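Local coordinates for 5-carboxymethyl-2-hydroxymuconate delta-isomerase (Mycobacterium smegmatis, PDB 4PFZ), which probably acts as a metal-dependent isomerase or acetylpyruvate hydrolase of the fumarylacetoacetate hydrolase family, at residues G231-G236 and N251-K256. Residues are numbered along the deposited sequence; the frame is centred on the assembly and turned at random.
Sequences GPIEDG and NPVVRK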
loop_
_atom_site.group_PDB
_atom_site.type_symbol
_atom_site.label_atom_id
_atom_site.label_comp_id
_atom_site.label_asym_id
_atom_site.label_seq_id
_atom_site.Cartn_x
_atom_site.Cartn_y
_atom_site.Cartn_z
ATOM N N GLY B 231 0.815 -24.120 2.861
ATOM C CA GLY B 231 1.557 -25.093 2.091
ATOM C C GLY B 231 1.792 -24.617 0.678
ATOM O O GLY B 231 1.221 -23.617 0.249
ATOM N N PRO B 232 2.628 -25.347 -0.067
ATOM C CA PRO B 232 3.016 -24.891 -1.400
ATOM C C PRO B 232 1.912 -25.031 -2.444
ATOM O O PRO B 232 0.993 -25.856 -2.327
ATOM C CB PRO B 232 4.200 -25.798 -1.743
ATOM C CG PRO B 232 3.933 -27.053 -0.966
ATOM C CD PRO B 232 3.315 -26.590 0.323
ATOM N N ILE B 233 2.012 -24.192 -3.466
ATOM C CA ILE B 233 1.186 -24.315 -4.658
ATOM C C ILE B 233 2.110 -24.303 -5.875
ATOM O O ILE B 233 3.098 -23.560 -5.907
ATOM C CB ILE B 233 0.143 -23.185 -4.748
ATOM C CG1 ILE B 233 0.824 -21.816 -4.726
ATOM C CG2 ILE B 233 -0.821 -23.268 -3.572
ATOM C CD1 ILE B 233 -0.146 -20.667 -4.913
ATOM N N GLU B 234 1.801 -25.136 -6.860
ATOM C CA GLU B 234 2.667 -25.299 -8.023
ATOM C C GLU B 234 1.874 -25.170 -9.310
ATOM O O GLU B 234 0.648 -25.238 -9.294
ATOM C CB GLU B 234 3.376 -26.657 -7.981
ATOM C CG GLU B 234 4.370 -26.825 -6.840
ATOM C CD GLU B 234 5.616 -25.963 -7.002
ATOM O OE1 GLU B 234 5.888 -25.502 -8.135
ATOM O OE2 GLU B 234 6.324 -25.752 -5.991
ATOM N N ASP B 235 2.589 -24.981 -10.419
ATOM C CA ASP B 235 1.988 -24.900 -11.755
ATOM C C ASP B 235 0.949 -26.018 -11.981
ATOM O O ASP B 235 1.243 -27.203 -11.812
ATOM C CB ASP B 235 3.104 -24.952 -12.810
ATOM C CG ASP B 235 2.588 -24.870 -14.240
ATOM O OD1 ASP B 235 2.147 -23.780 -14.664
ATOM O OD2 ASP B 235 2.669 -25.890 -14.962
ATOM N N GLY B 236 -0.272 -25.632 -12.335
ATOM C CA GLY B 236 -1.334 -26.591 -12.587
ATOM C C GLY B 236 -2.237 -26.898 -11.401
ATOM O O GLY B 236 -3.236 -27.616 -11.550
ATOM N N ASN B 251 -8.862 -20.177 -7.462
ATOM C CA ASN B 251 -7.905 -19.685 -8.456
ATOM C C ASN B 251 -7.017 -20.799 -8.961
ATOM O O ASN B 251 -6.517 -21.600 -8.168
ATOM C CB ASN B 251 -7.020 -18.577 -7.890
ATOM C CG ASN B 251 -7.812 -17.393 -7.409
ATOM O OD1 ASN B 251 -8.210 -17.347 -6.247
ATOM N ND2 ASN B 251 -8.063 -16.424 -8.305
ATOM N N PRO B 252 -6.814 -20.852 -10.285
ATOM C CA PRO B 252 -5.804 -21.778 -10.781
ATOM C C PRO B 252 -4.425 -21.177 -10.539
ATOM O O PRO B 252 -4.329 -20.011 -10.155
ATOM C CB PRO B 252 -6.120 -21.887 -12.274
ATOM C CG PRO B 252 -6.709 -20.556 -12.612
ATOM C CD PRO B 252 -7.515 -20.157 -11.380
ATOM N N VAL B 253 -3.386 -21.979 -10.748
ATOM C CA VAL B 253 -2.012 -21.562 -10.490
ATOM C C VAL B 253 -1.132 -21.910 -11.682
ATOM O O VAL B 253 -1.191 -23.022 -12.199
ATOM C CB VAL B 253 -1.453 -22.244 -9.218
ATOM C CG1 VAL B 253 -0.016 -21.811 -8.942
ATOM C CG2 VAL B 253 -2.334 -21.929 -8.025
ATOM N N VAL B 254 -0.323 -20.950 -12.113
ATOM C CA VAL B 254 0.601 -21.146 -13.227
ATOM C C VAL B 254 1.969 -20.604 -12.837
ATOM O O VAL B 254 2.058 -19.541 -12.210
ATOM C CB VAL B 254 0.106 -20.435 -14.517
ATOM C CG1 VAL B 254 1.206 -20.370 -15.574
ATOM C CG2 VAL B 254 -1.134 -21.125 -15.073
ATOM N N ARG B 255 3.043 -21.312 -13.186
ATOM C CA ARG B 255 4.362 -20.724 -12.972
ATOM C C ARG B 255 4.890 -20.078 -14.251
ATOM O O ARG B 255 4.773 -20.635 -15.344
ATOM C CB ARG B 255 5.375 -21.746 -12.447
ATOM C CG ARG B 255 6.689 -21.065 -12.009
ATOM C CD ARG B 255 7.690 -22.023 -11.392
ATOM N NE ARG B 255 7.223 -22.612 -10.137
ATOM C CZ ARG B 255 7.390 -22.061 -8.936
ATOM N NH1 ARG B 255 7.999 -20.889 -8.816
ATOM N NH2 ARG B 255 6.943 -22.681 -7.851
ATOM N N LYS B 256 5.464 -18.890 -14.089
ATOM C CA LYS B 256 6.016 -18.108 -15.188
ATOM C C LYS B 256 7.297 -18.736 -15.707
ATOM O O LYS B 256 8.037 -19.355 -14.950
ATOM C CB LYS B 256 6.286 -16.666 -14.739
#
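Gly236 and Val253 join backbones where the loop following strand 231-232 meets the end of strand 247-255, in the FAA hydrolase C-terminal fold; the site illustrates how a loop can be pinned to a strand by main chain and carboxylate together. Gly236 N donates to Val253 O at 2.8 Å. Two residues further along the strand, Arg255 N donates to Asp235 OD1 (3.0 Å, N-H...O 159°); the N-H meets OD1 on the anti side, somewhat out of the carboxylate plane. Asp235 CG stands anti to its own backbone N (chi1 -180°), and OD1 also lies 3.4 Å from Val254 CA. The carboxylate oxygen, not a main-chain carbonyl, accepts the Arg255 N-H.

The charged pair is formed by Glu234 and Arg255, whose side chains run side by side, pointing the same way, and Arg255 NH2 reaches Glu234 OE1 at 3.0 Å in a nearly straight bond (169°). The oxygen sits at the guanidinium edge, close to its plane, whereas NH2 approaches from above the carboxylate plane. Arg255 NH1 also hydrogen-bonds to Ala105 O, which probably helps fix the guanidinium.

Apolar packing lies deeper, where Ile233 and Val253 are buried against Leu101 and Val239. The two side chains cross at about a right angle, Ile233 CD1 resting 4.0 Å from Val253 CG2, while Val253 CG1 lies 3.5 Å from Glu234 O.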